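Local coordinates for alginate biosynthesis protein AlgX (Pseudomonas aeruginosa, PDB 4KNC) that takes part in O-acetylating the biofilm exopolysaccharide alginate and protects the polymer from degradation as it crosses the periplasm, at residues D52-F57 with F298-D303; V83-T88 with A119-A124; V359-S362 with E368-N371; T372-Y375 with R379-Q382. All blocks are in the same frame, centred on the assembly; numbering follows the deposited sequence.

Contact 1: residues D52-F57 with F298-D303; sequences DLRTDF and FATHYD
R54 reaches over the turn at T300-H301 and lays one face of its guanidinium group on the carbonyl of T300, whose O sits 3.6 Å above the guanidinium plane, over its centre. NH2 goes further and presses on the backbone of H301, 3.2 Å from H301 CA, with the H301 side chain crossing the arginine at about a right angle. The bridge between the two loops is a water: R54 NE donates to it at 2.9 Å, and T300 OG1 lies 2.8 Å from the same water. T300 can offer its hydroxyl here because OG1 stands between its own backbone N and carbonyl carbon (chi1 56°). T300 CB lies in the plane of the F57 ring, at its edge, 3.8 Å from F57 CE1, with CG2 beside it. One step out, D56 steadies the arginine through a salt bridge from R54 NH1 to D56 OD2 (3.1 Å), whose hydrogen bond is weak and bent; it probably offsets part of the arginine's charge. On the other side, A299-Y302 forms a type I turn that brings the T300 carbonyl and the H301 backbone up to the guanidinium. The H301 imidazole turns from R54 and meets Y51 edge-to-face. The contact lies at the surface of the SGNH hydrolase-like domain, between the loop from strand 46-48 to helix 61-76 and the one leaving strand 293-298 for helix 307-316. F57 also packs on N113 and T117 of helix 107-123 and on Y85 of strand 80-85, and T300 touches Y85 too.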
loop_
_atom_site.group_PDB
_atom_site.type_symbol
_atom_site.label_atom_id
_atom_site.label_comp_id
_atom_site.label_asym_id
_atom_site.label_seq_id
_atom_site.Cartn_x
_atom_site.Cartn_y
_atom_site.Cartn_z
ATOM N N ASP A 52 -1.620 15.011 -10.566
ATOM C CA ASP A 52 -3.072 15.182 -10.637
ATOM C C ASP A 52 -3.572 15.260 -12.056
ATOM O O ASP A 52 -4.706 14.863 -12.345
ATOM C CB ASP A 52 -3.519 16.445 -9.900
ATOM C CG ASP A 52 -3.132 16.438 -8.444
ATOM O OD1 ASP A 52 -2.923 15.344 -7.858
ATOM O OD2 ASP A 52 -3.062 17.539 -7.881
ATOM N N LEU A 53 -2.731 15.785 -12.938
ATOM C CA LEU A 53 -3.144 16.042 -14.316
ATOM C C LEU A 53 -2.462 15.087 -15.274
ATOM O O LEU A 53 -2.342 15.366 -16.472
ATOM C CB LEU A 53 -2.835 17.487 -14.713
ATOM C CG LEU A 53 -3.533 18.555 -13.866
ATOM C CD1 LEU A 53 -3.186 19.959 -14.343
ATOM C CD2 LEU A 53 -5.045 18.332 -13.888
ATOM N N ARG A 54 -2.017 13.955 -14.745
ATOM C CA ARG A 54 -1.311 12.986 -15.564
ATOM C C ARG A 54 -2.299 12.276 -16.474
ATOM O O ARG A 54 -3.499 12.220 -16.170
ATOM C CB ARG A 54 -0.582 11.974 -14.686
ATOM C CG ARG A 54 -1.496 10.993 -13.947
ATOM C CD ARG A 54 -0.722 9.725 -13.638
ATOM N NE ARG A 54 0.077 9.832 -12.431
ATOM C CZ ARG A 54 1.277 9.285 -12.258
ATOM N NH1 ARG A 54 1.863 8.584 -13.222
ATOM N NH2 ARG A 54 1.890 9.452 -11.101
ATOM N N THR A 55 -1.789 11.746 -17.585
ATOM C CA THR A 55 -2.584 10.921 -18.499
ATOM C C THR A 55 -2.067 9.500 -18.580
ATOM O O THR A 55 -2.661 8.663 -19.246
ATOM C CB THR A 55 -2.582 11.480 -19.934
ATOM O OG1 THR A 55 -1.228 11.594 -20.394
ATOM C CG2 THR A 55 -3.255 12.855 -19.984
ATOM N N ASP A 56 -0.955 9.214 -17.910
ATOM C CA ASP A 56 -0.354 7.880 -17.977
ATOM C C ASP A 56 -0.698 7.069 -16.733
ATOM O O ASP A 56 -0.562 7.566 -15.628
ATOM C CB ASP A 56 1.165 7.998 -18.118
ATOM C CG ASP A 56 1.802 8.687 -16.925
ATOM O OD1 ASP A 56 1.562 9.902 -16.739
ATOM O OD2 ASP A 56 2.520 8.009 -16.159
ATOM N N PHE A 57 -1.148 5.823 -16.909
ATOM C CA PHE A 57 -1.538 4.975 -15.779
ATOM C C PHE A 57 -1.051 3.539 -15.987
ATOM O O PHE A 57 -0.740 3.151 -17.102
ATOM C CB PHE A 57 -3.064 4.993 -15.591
ATOM C CG PHE A 57 -3.600 6.336 -15.191
ATOM C CD1 PHE A 57 -3.550 6.744 -13.875
ATOM C CD2 PHE A 57 -4.134 7.196 -16.137
ATOM C CE1 PHE A 57 -4.020 8.000 -13.494
ATOM C CE2 PHE A 57 -4.614 8.449 -15.768
ATOM C CZ PHE A 57 -4.560 8.850 -14.439
ATOM N N PHE A 298 -4.439 2.118 -2.753
ATOM C CA PHE A 298 -3.287 2.971 -3.038
ATOM C C PHE A 298 -3.594 3.885 -4.227
ATOM O O PHE A 298 -4.584 3.678 -4.938
ATOM C CB PHE A 298 -2.035 2.130 -3.306
ATOM C CG PHE A 298 -2.214 1.087 -4.373
ATOM C CD1 PHE A 298 -2.697 -0.177 -4.053
ATOM C CD2 PHE A 298 -1.902 1.366 -5.701
ATOM C CE1 PHE A 298 -2.879 -1.152 -5.038
ATOM C CE2 PHE A 298 -2.076 0.400 -6.693
ATOM C CZ PHE A 298 -2.568 -0.865 -6.356
ATOM N N ALA A 299 -2.740 4.880 -4.450
ATOM C CA ALA A 299 -2.938 5.838 -5.526
ATOM C C ALA A 299 -2.104 5.544 -6.777
ATOM O O ALA A 299 -1.358 4.571 -6.840
ATOM C CB ALA A 299 -2.678 7.266 -5.033
ATOM N N THR A 300 -2.214 6.424 -7.763
ATOM C CA THR A 300 -1.743 6.120 -9.108
ATOM C C THR A 300 -0.269 6.447 -9.385
ATOM O O THR A 300 0.193 6.257 -10.508
ATOM C CB THR A 300 -2.629 6.846 -10.155
ATOM O OG1 THR A 300 -2.633 8.263 -9.891
ATOM C CG2 THR A 300 -4.065 6.319 -10.087
ATOM N N HIS A 301 0.467 6.935 -8.383
ATOM C CA HIS A 301 1.851 7.357 -8.622
ATOM C C HIS A 301 2.893 6.316 -8.219
ATOM O O HIS A 301 4.076 6.523 -8.423
ATOM C CB HIS A 301 2.157 8.700 -7.931
ATOM C CG HIS A 301 2.040 8.650 -6.437
ATOM N ND1 HIS A 301 0.826 8.699 -5.781
ATOM C CD2 HIS A 301 2.986 8.542 -5.471
ATOM C CE1 HIS A 301 1.029 8.638 -4.476
ATOM N NE2 HIS A 301 2.331 8.551 -4.260
ATOM N N TYR A 302 2.463 5.213 -7.625
ATOM C CA TYR A 302 3.419 4.216 -7.180
ATOM C C TYR A 302 3.879 3.322 -8.308
ATOM O O TYR A 302 3.143 3.074 -9.268
ATOM C CB TYR A 302 2.834 3.364 -6.063
ATOM C CG TYR A 302 2.488 4.169 -4.856
ATOM C CD1 TYR A 302 3.484 4.763 -4.080
ATOM C CD2 TYR A 302 1.166 4.332 -4.478
ATOM C CE1 TYR A 302 3.156 5.531 -2.963
ATOM C CE2 TYR A 302 0.836 5.073 -3.382
ATOM C CZ TYR A 302 1.823 5.672 -2.619
ATOM O OH TYR A 302 1.443 6.407 -1.518
ATOM N N ASP A 303 5.103 2.829 -8.175
ATOM C CA ASP A 303 5.659 1.884 -9.134
ATOM C C ASP A 303 5.195 0.501 -8.731
ATOM O O ASP A 303 5.713 -0.069 -7.770
ATOM C CB ASP A 303 7.190 1.945 -9.124
ATOM C CG ASP A 303 7.831 0.800 -9.902
ATOM O OD1 ASP A 303 7.169 0.233 -10.796
ATOM O OD2 ASP A 303 9.001 0.468 -9.621
HETATM O O HOH W 1 -0.785 10.333 -9.675
#

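Contact 2: residues V83-T88 with A119-A124; sequences VVYQPT and ARFRQA
The hydroxyl of Y85, the tyrosine that meets F121 here, is hydrogen-bonded to the backbone N of G58, while the backbone O of Y85 accepts from the hydroxyl of Y114, on helix 107-123. With its hydroxyl tied to G58, the Y85 ring offers a face to F121. F121 comes in edge first: its CE2 stands 3.6 Å above the plane of the Y85 ring, displaced from the centre toward the rim, and closest to Y85 CD1. The ring centroids of Y85 and F121 are 5.0 Å apart and the planes meet at 67°, a T-shaped (edge-to-face) pair. V83, two residues back on the same face of the strand, uses the F121 ring differently. Its CG1 methyl lies over the face, 4.2 Å from the F121 ring centroid and only 15° off the ring normal, a CH-pi contact. V83 CG1 is anti to its backbone N (chi1 160°), which carries this methyl out toward the helix. F121 therefore serves two neighbours at once, its edge to Y85 and a face to V83; between these three buried residues the contact is carbon against carbon. This is the helix-on-sheet packing of the alpha/beta SGNH hydrolase fold: strand 80-85 runs parallel to strand 293-298, and helix 107-123 lies against it. After the helix the chain turns back to the strand, and V83 shares backbone hydrogen bonding with W127. W64 of helix 61-76 meets F121 in a second edge-to-face pair, and L67 of that helix packs on it as well.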
loop_
_atom_site.group_PDB
_atom_site.type_symbol
_atom_site.label_atom_id
_atom_site.label_comp_id
_atom_site.label_asym_id
_atom_site.label_seq_id
_atom_site.Cartn_x
_atom_site.Cartn_y
_atom_site.Cartn_z
ATOM N N VAL A 83 -8.677 -4.474 -5.348
ATOM C CA VAL A 83 -7.801 -3.301 -5.383
ATOM C C VAL A 83 -8.607 -2.004 -5.532
ATOM O O VAL A 83 -9.454 -1.865 -6.423
ATOM C CB VAL A 83 -6.658 -3.394 -6.461
ATOM C CG1 VAL A 83 -6.106 -2.020 -6.797
ATOM C CG2 VAL A 83 -5.513 -4.296 -5.988
ATOM N N VAL A 84 -8.364 -1.072 -4.619
ATOM C CA VAL A 84 -8.936 0.256 -4.716
ATOM C C VAL A 84 -7.877 1.183 -5.297
ATOM O O VAL A 84 -6.929 1.575 -4.613
ATOM C CB VAL A 84 -9.411 0.750 -3.359
ATOM C CG1 VAL A 84 -9.724 2.257 -3.423
ATOM C CG2 VAL A 84 -10.655 -0.064 -2.924
ATOM N N TYR A 85 -8.026 1.495 -6.578
ATOM C CA TYR A 85 -7.059 2.284 -7.323
ATOM C C TYR A 85 -7.559 3.721 -7.306
ATOM O O TYR A 85 -8.347 4.122 -8.166
ATOM C CB TYR A 85 -7.008 1.759 -8.757
ATOM C CG TYR A 85 -5.815 2.167 -9.618
ATOM C CD1 TYR A 85 -4.498 2.008 -9.170
ATOM C CD2 TYR A 85 -6.011 2.657 -10.909
ATOM C CE1 TYR A 85 -3.413 2.345 -9.986
ATOM C CE2 TYR A 85 -4.934 2.998 -11.729
ATOM C CZ TYR A 85 -3.647 2.845 -11.259
ATOM O OH TYR A 85 -2.604 3.188 -12.078
ATOM N N GLN A 86 -7.131 4.482 -6.302
ATOM C CA GLN A 86 -7.693 5.817 -6.065
ATOM C C GLN A 86 -7.486 6.716 -7.293
ATOM O O GLN A 86 -6.377 6.859 -7.794
ATOM C CB GLN A 86 -7.064 6.451 -4.817
ATOM C CG GLN A 86 -7.890 7.609 -4.231
ATOM C CD GLN A 86 -7.126 8.396 -3.157
ATOM O OE1 GLN A 86 -5.894 8.486 -3.193
ATOM N NE2 GLN A 86 -7.860 8.959 -2.197
ATOM N N PRO A 87 -8.572 7.289 -7.811
ATOM C CA PRO A 87 -8.447 8.095 -9.034
ATOM C C PRO A 87 -7.808 9.471 -8.782
ATOM O O PRO A 87 -7.738 9.935 -7.647
ATOM C CB PRO A 87 -9.897 8.241 -9.503
ATOM C CG PRO A 87 -10.721 8.100 -8.231
ATOM C CD PRO A 87 -9.975 7.084 -7.400
ATOM N N THR A 88 -7.344 10.121 -9.837
ATOM C CA THR A 88 -6.621 11.382 -9.649
ATOM C C THR A 88 -7.550 12.547 -9.315
ATOM O O THR A 88 -8.762 12.498 -9.551
ATOM C CB THR A 88 -5.723 11.716 -10.856
ATOM O OG1 THR A 88 -6.507 11.732 -12.060
ATOM C CG2 THR A 88 -4.599 10.670 -10.994
ATOM N N ALA A 119 -9.138 -2.401 -16.273
ATOM C CA ALA A 119 -9.344 -3.646 -17.021
ATOM C C ALA A 119 -8.166 -4.594 -16.844
ATOM O O ALA A 119 -8.358 -5.804 -16.708
ATOM C CB ALA A 119 -9.575 -3.361 -18.491
ATOM N N ARG A 120 -6.948 -4.053 -16.832
ATOM C CA ARG A 120 -5.781 -4.919 -16.626
ATOM C C ARG A 120 -5.742 -5.534 -15.221
ATOM O O ARG A 120 -5.389 -6.712 -15.054
ATOM C CB ARG A 120 -4.479 -4.179 -16.959
ATOM C CG ARG A 120 -4.378 -3.843 -18.431
ATOM C CD ARG A 120 -3.015 -3.294 -18.831
ATOM N NE ARG A 120 -2.963 -3.077 -20.276
ATOM C CZ ARG A 120 -1.888 -2.674 -20.949
ATOM N NH1 ARG A 120 -0.748 -2.431 -20.315
ATOM N NH2 ARG A 120 -1.957 -2.507 -22.265
ATOM N N PHE A 121 -6.110 -4.744 -14.211
ATOM C CA PHE A 121 -6.308 -5.309 -12.880
ATOM C C PHE A 121 -7.265 -6.500 -12.947
ATOM O O PHE A 121 -6.965 -7.574 -12.406
ATOM C CB PHE A 121 -6.847 -4.268 -11.880
ATOM C CG PHE A 121 -5.785 -3.366 -11.290
ATOM C CD1 PHE A 121 -4.742 -3.892 -10.546
ATOM C CD2 PHE A 121 -5.849 -1.989 -11.467
ATOM C CE1 PHE A 121 -3.763 -3.062 -10.006
ATOM C CE2 PHE A 121 -4.890 -1.153 -10.924
ATOM C CZ PHE A 121 -3.839 -1.685 -10.193
ATOM N N ARG A 122 -8.415 -6.319 -13.602
ATOM C CA ARG A 122 -9.378 -7.440 -13.720
ATOM C C ARG A 122 -8.787 -8.655 -14.418
ATOM O O ARG A 122 -9.021 -9.802 -14.017
ATOM C CB ARG A 122 -10.624 -7.019 -14.482
ATOM C CG ARG A 122 -11.364 -5.933 -13.807
ATOM C CD ARG A 122 -12.844 -6.195 -13.779
ATOM N NE ARG A 122 -13.478 -5.021 -13.201
ATOM C CZ ARG A 122 -13.774 -3.938 -13.901
ATOM N NH1 ARG A 122 -13.523 -3.914 -15.203
ATOM N NH2 ARG A 122 -14.335 -2.895 -13.309
ATOM N N GLN A 123 -8.007 -8.397 -15.462
ATOM C CA GLN A 123 -7.396 -9.472 -16.229
ATOM C C GLN A 123 -6.395 -10.235 -15.360
ATOM O O GLN A 123 -6.138 -11.406 -15.585
ATOM C CB GLN A 123 -6.719 -8.895 -17.474
ATOM C CG GLN A 123 -6.300 -9.936 -18.486
ATOM C CD GLN A 123 -5.605 -9.331 -19.696
ATOM O OE1 GLN A 123 -5.231 -8.152 -19.697
ATOM N NE2 GLN A 123 -5.434 -10.139 -20.737
ATOM N N ALA A 124 -5.827 -9.567 -14.359
ATOM C CA ALA A 124 -4.938 -10.260 -13.428
ATOM C C ALA A 124 -5.702 -11.088 -12.365
ATOM O O ALA A 124 -5.085 -11.709 -11.486
ATOM C CB ALA A 124 -3.972 -9.260 -12.760
#

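Contact 3: residues V359-S362 with E368-N371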
loop_
_atom_site.group_PDB
_atom_site.type_symbol
_atom_site.label_atom_id
_atom_site.label_comp_id
_atom_site.label_asym_id
_atom_site.label_seq_id
_atom_site.Cartn_x
_atom_site.Cartn_y
_atom_site.Cartn_z
ATOM N N VAL A 359 13.910 -13.450 8.984
ATOM C CA VAL A 359 14.890 -12.709 9.784
ATOM C C VAL A 359 14.266 -11.781 10.832
ATOM O O VAL A 359 13.412 -10.968 10.510
ATOM C CB VAL A 359 15.773 -11.835 8.861
ATOM C CG1 VAL A 359 16.705 -10.959 9.673
ATOM C CG2 VAL A 359 16.548 -12.699 7.883
ATOM N N THR A 360 14.723 -11.865 12.079
ATOM C CA THR A 360 14.124 -11.085 13.155
ATOM C C THR A 360 15.112 -10.340 14.058
ATOM O O THR A 360 15.868 -10.957 14.814
ATOM C CB THR A 360 13.236 -11.969 14.037
ATOM O OG1 THR A 360 12.200 -12.555 13.236
ATOM C CG2 THR A 360 12.617 -11.139 15.155
ATOM N N TYR A 361 15.088 -9.011 13.977
ATOM C CA TYR A 361 15.833 -8.149 14.901
ATOM C C TYR A 361 15.348 -8.291 16.342
ATOM O O TYR A 361 14.172 -8.562 16.588
ATOM C CB TYR A 361 15.678 -6.680 14.512
ATOM C CG TYR A 361 16.510 -6.235 13.339
ATOM C CD1 TYR A 361 17.894 -6.343 13.359
ATOM C CD2 TYR A 361 15.911 -5.675 12.218
ATOM C CE1 TYR A 361 18.656 -5.922 12.289
ATOM C CE2 TYR A 361 16.663 -5.253 11.143
ATOM C CZ TYR A 361 18.034 -5.376 11.184
ATOM O OH TYR A 361 18.781 -4.949 10.108
ATOM N N SER A 362 16.248 -8.084 17.296
ATOM C CA SER A 362 15.858 -8.100 18.700
ATOM C C SER A 362 15.072 -6.838 19.068
ATOM O O SER A 362 14.274 -6.848 19.999
ATOM C CB SER A 362 17.077 -8.285 19.614
ATOM O OG SER A 362 18.091 -7.335 19.338
ATOM N N GLU A 368 15.130 -1.144 8.937
ATOM C CA GLU A 368 15.996 -1.272 7.782
ATOM C C GLU A 368 16.743 -2.586 7.895
ATOM O O GLU A 368 17.193 -2.944 8.981
ATOM C CB GLU A 368 16.988 -0.105 7.730
ATOM C CG GLU A 368 18.009 -0.222 6.614
ATOM C CD GLU A 368 19.069 0.863 6.658
ATOM O OE1 GLU A 368 19.630 1.120 7.747
ATOM O OE2 GLU A 368 19.340 1.458 5.593
ATOM N N LEU A 369 16.862 -3.306 6.782
ATOM C CA LEU A 369 17.626 -4.558 6.741
ATOM C C LEU A 369 18.503 -4.627 5.493
ATOM O O LEU A 369 17.991 -4.649 4.382
ATOM C CB LEU A 369 16.699 -5.769 6.786
ATOM C CG LEU A 369 17.401 -7.108 6.562
ATOM C CD1 LEU A 369 18.443 -7.327 7.651
ATOM C CD2 LEU A 369 16.423 -8.273 6.507
ATOM N N LYS A 370 19.822 -4.665 5.684
ATOM C CA LYS A 370 20.764 -4.743 4.566
ATOM C C LYS A 370 21.404 -6.125 4.479
ATOM O O LYS A 370 22.224 -6.503 5.327
ATOM C CB LYS A 370 21.853 -3.674 4.685
ATOM C CG LYS A 370 21.351 -2.253 4.873
ATOM C CD LYS A 370 22.504 -1.267 4.734
ATOM N N ASN A 371 21.023 -6.866 3.443
ATOM C CA ASN A 371 21.436 -8.253 3.258
ATOM C C ASN A 371 22.452 -8.435 2.155
ATOM O O ASN A 371 22.356 -7.820 1.095
ATOM C CB ASN A 371 20.237 -9.121 2.876
ATOM C CG ASN A 371 19.138 -9.075 3.894
ATOM O OD1 ASN A 371 19.177 -9.792 4.891
ATOM N ND2 ASN A 371 18.130 -8.248 3.641
#
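Y361 swings its ring across toward L369 and E368 because CG stands anti to its own carbonyl carbon and beside its backbone N (chi1 -77°), whereas L369 sends CG anti to its backbone N (chi1 172°) and so back toward the tyrosine. The phenol spans the gap between two strands whose axes come no closer than 9.7 Å. At its far end Y361 OH donates to the carbonyl O of E368 at 2.8 Å. The hydroxyl approaches in the carbonyl plane, on a lone pair, with a C=O...donor angle of 141°, and the same oxygen lies close to the plane of the ring, at its edge. L369 fills in beside this bond: its CD1 methyl rests 3.4 Å from Y361 OH and 4.1 Å from Y361 CZ. The other methyl, CD2, turns to V359, meeting V359 CG1 at 4.2 Å. V359, Y361 and L369 all point into the same interior, where I417 touches V359 and L369, and V429 packs on V359 and Y361. Strand 355-361 belongs to one antiparallel sheet and strand 368-375 to another, so the contact lies between the two sheets of the carbohydrate-binding module, a beta-sandwich, close to the short loop that carries the chain from one to the other. The E368 CB points away from strand 355-361, and the residue takes part through its carbonyl. The Y361 ring and the side chains of L369 and V359 supply most of the interface, and one directional hydrogen bond ties the tyrosine hydroxyl to strand 368-375. Because that hydroxyl donates to a peptide carbonyl and is flanked by the L369 methyl, ionising the phenol would probably be disfavoured.

Contact 4: residues T372-Y375 with R379-Q382; sequences TIWY and RREQ
I373 and E381 form the hydrogen-bonded pair of this antiparallel ladder: I373 N donates to E381 O at 2.9 Å (N-H...O angle 161°), and E381 N donates to I373 O at the same length. Y375 N adds a third backbone bond, to R379 O at 3.1 Å. The non-hydrogen-bonded pairs T372-Q382 and W374-R380 lie to either side of I373-E381, and CA-H...O contacts such as T372 CA to E381 O (3.3 Å) fill in between. The ladder is the beta hairpin of strands 368-375 and 380-386, at the edge of one sheet of the carbohydrate-binding module. Aromatic and aliphatic packing occupies the face bearing T372, W374, R380 and Q382. There R380 CB sits 3.9 Å from the centroid of the W374 six-membered ring, 8° off its normal, in a CH-pi contact. The arginine chain runs alongside the indole, and its guanidinium, with the planes 36° apart, passes on to T372 CG2. Polar links run from E381, which shares the opposite face with I373: a water joins E381 OE1 to Y375 OH, each at 2.7 Å, donating to the carboxylate. Y375 OH also bonds S352 OG, and E381 OE2 forms a salt bridge with R311 of helix 307-316, in the SGNH hydrolase-like domain.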
loop_
_atom_site.group_PDB
_atom_site.type_symbol
_atom_site.label_atom_id
_atom_site.label_comp_id
_atom_site.label_asym_id
_atom_site.label_seq_id
_atom_site.Cartn_x
_atom_site.Cartn_y
_atom_site.Cartn_z
ATOM N N THR A 372 23.400 -9.325 2.384
ATOM C CA THR A 372 24.249 -9.784 1.302
ATOM C C THR A 372 24.158 -11.289 1.237
ATOM O O THR A 372 24.270 -11.961 2.258
ATOM C CB THR A 372 25.711 -9.333 1.476
ATOM O OG1 THR A 372 25.735 -7.914 1.655
ATOM C CG2 THR A 372 26.510 -9.686 0.237
ATOM N N ILE A 373 23.926 -11.803 0.031
ATOM C CA ILE A 373 23.749 -13.225 -0.199
ATOM C C ILE A 373 24.829 -13.748 -1.137
ATOM O O ILE A 373 24.862 -13.372 -2.310
ATOM C CB ILE A 373 22.378 -13.510 -0.845
ATOM C CG1 ILE A 373 21.239 -13.138 0.109
ATOM C CG2 ILE A 373 22.292 -14.947 -1.208
ATOM C CD1 ILE A 373 20.747 -11.679 -0.010
ATOM N N TRP A 374 25.706 -14.609 -0.616
ATOM C CA TRP A 374 26.790 -15.202 -1.400
ATOM C C TRP A 374 26.427 -16.599 -1.880
ATOM O O TRP A 374 25.811 -17.393 -1.143
ATOM C CB TRP A 374 28.090 -15.308 -0.585
ATOM C CG TRP A 374 28.772 -14.004 -0.324
ATOM C CD1 TRP A 374 28.627 -13.211 0.776
ATOM C CD2 TRP A 374 29.711 -13.337 -1.177
ATOM N NE1 TRP A 374 29.412 -12.089 0.659
ATOM C CE2 TRP A 374 30.088 -12.144 -0.532
ATOM C CE3 TRP A 374 30.264 -13.631 -2.426
ATOM C CZ2 TRP A 374 30.994 -11.244 -1.094
ATOM C CZ3 TRP A 374 31.169 -12.737 -2.978
ATOM C CH2 TRP A 374 31.523 -11.563 -2.315
ATOM N N TYR A 375 26.861 -16.903 -3.101
ATOM C CA TYR A 375 26.667 -18.213 -3.691
ATOM C C TYR A 375 28.002 -18.939 -3.867
ATOM O O TYR A 375 29.064 -18.324 -3.803
ATOM C CB TYR A 375 25.929 -18.075 -5.023
ATOM C CG TYR A 375 24.585 -17.406 -4.866
ATOM C CD1 TYR A 375 23.493 -18.110 -4.376
ATOM C CD2 TYR A 375 24.411 -16.065 -5.180
ATOM C CE1 TYR A 375 22.262 -17.506 -4.218
ATOM C CE2 TYR A 375 23.182 -15.449 -5.026
ATOM C CZ TYR A 375 22.113 -16.177 -4.545
ATOM O OH TYR A 375 20.887 -15.579 -4.384
ATOM N N ARG A 379 29.543 -15.248 -6.725
ATOM C CA ARG A 379 28.606 -14.154 -6.992
ATOM C C ARG A 379 27.902 -13.714 -5.717
ATOM O O ARG A 379 27.852 -14.455 -4.733
ATOM C CB ARG A 379 27.563 -14.549 -8.040
ATOM C CG ARG A 379 27.970 -14.269 -9.476
ATOM C CD ARG A 379 27.883 -12.786 -9.793
ATOM N NE ARG A 379 28.146 -12.521 -11.204
ATOM C CZ ARG A 379 29.326 -12.145 -11.691
ATOM N NH1 ARG A 379 30.362 -11.978 -10.879
ATOM N NH2 ARG A 379 29.471 -11.933 -12.994
ATOM N N ARG A 380 27.346 -12.508 -5.745
ATOM C CA ARG A 380 26.718 -11.932 -4.568
ATOM C C ARG A 380 25.468 -11.145 -4.949
ATOM O O ARG A 380 25.370 -10.617 -6.054
ATOM C CB ARG A 380 27.704 -11.004 -3.872
ATOM C CG ARG A 380 28.250 -9.923 -4.796
ATOM C CD ARG A 380 29.257 -9.031 -4.101
ATOM N NE ARG A 380 28.655 -8.270 -3.014
ATOM C CZ ARG A 380 29.320 -7.409 -2.250
ATOM N NH1 ARG A 380 30.615 -7.203 -2.452
ATOM N NH2 ARG A 380 28.690 -6.756 -1.281
ATOM N N GLU A 381 24.510 -11.070 -4.033
ATOM C CA GLU A 381 23.373 -10.178 -4.211
ATOM C C GLU A 381 23.281 -9.252 -3.015
ATOM O O GLU A 381 23.371 -9.698 -1.878
ATOM C CB GLU A 381 22.060 -10.953 -4.352
ATOM C CG GLU A 381 20.974 -10.118 -5.011
ATOM C CD GLU A 381 19.579 -10.356 -4.456
ATOM O OE1 GLU A 381 19.254 -11.489 -4.029
ATOM O OE2 GLU A 381 18.799 -9.387 -4.458
ATOM N N GLN A 382 23.106 -7.960 -3.263
ATOM C CA GLN A 382 22.881 -7.033 -2.170
ATOM C C GLN A 382 21.431 -6.569 -2.132
ATOM O O GLN A 382 21.006 -5.751 -2.945
ATOM C CB GLN A 382 23.825 -5.842 -2.273
ATOM C CG GLN A 382 25.271 -6.214 -2.083
ATOM C CD GLN A 382 26.190 -5.035 -2.232
ATOM O OE1 GLN A 382 27.118 -5.060 -3.039
ATOM N NE2 GLN A 382 25.945 -3.991 -1.451
HETATM O O HOH W 2 19.266 -13.976 -3.000
#

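The four contacts fall into two pairs, one in each domain. Contacts 1 and 2, with centres 12 Å apart, meet along neighbouring strands: F298 O lies 3.0 Å from Q86 N and F298 N lies 3.2 Å from V84 O, both probable hydrogen bonds. Contact 1 is the nearer to the inferred catalytic residues, the H301 side chain being about 9 Å from that of S243 and about 10 Å from that of H150. Contacts 3 and 4 share strand 368-375, their centres 16 Å apart. Neither contact 1 nor contact 2 touches contact 3 or 4; contacts 1 and 4 are about 15 Å apart at their nearest atoms, contacts 2 and 3 about 26 Å.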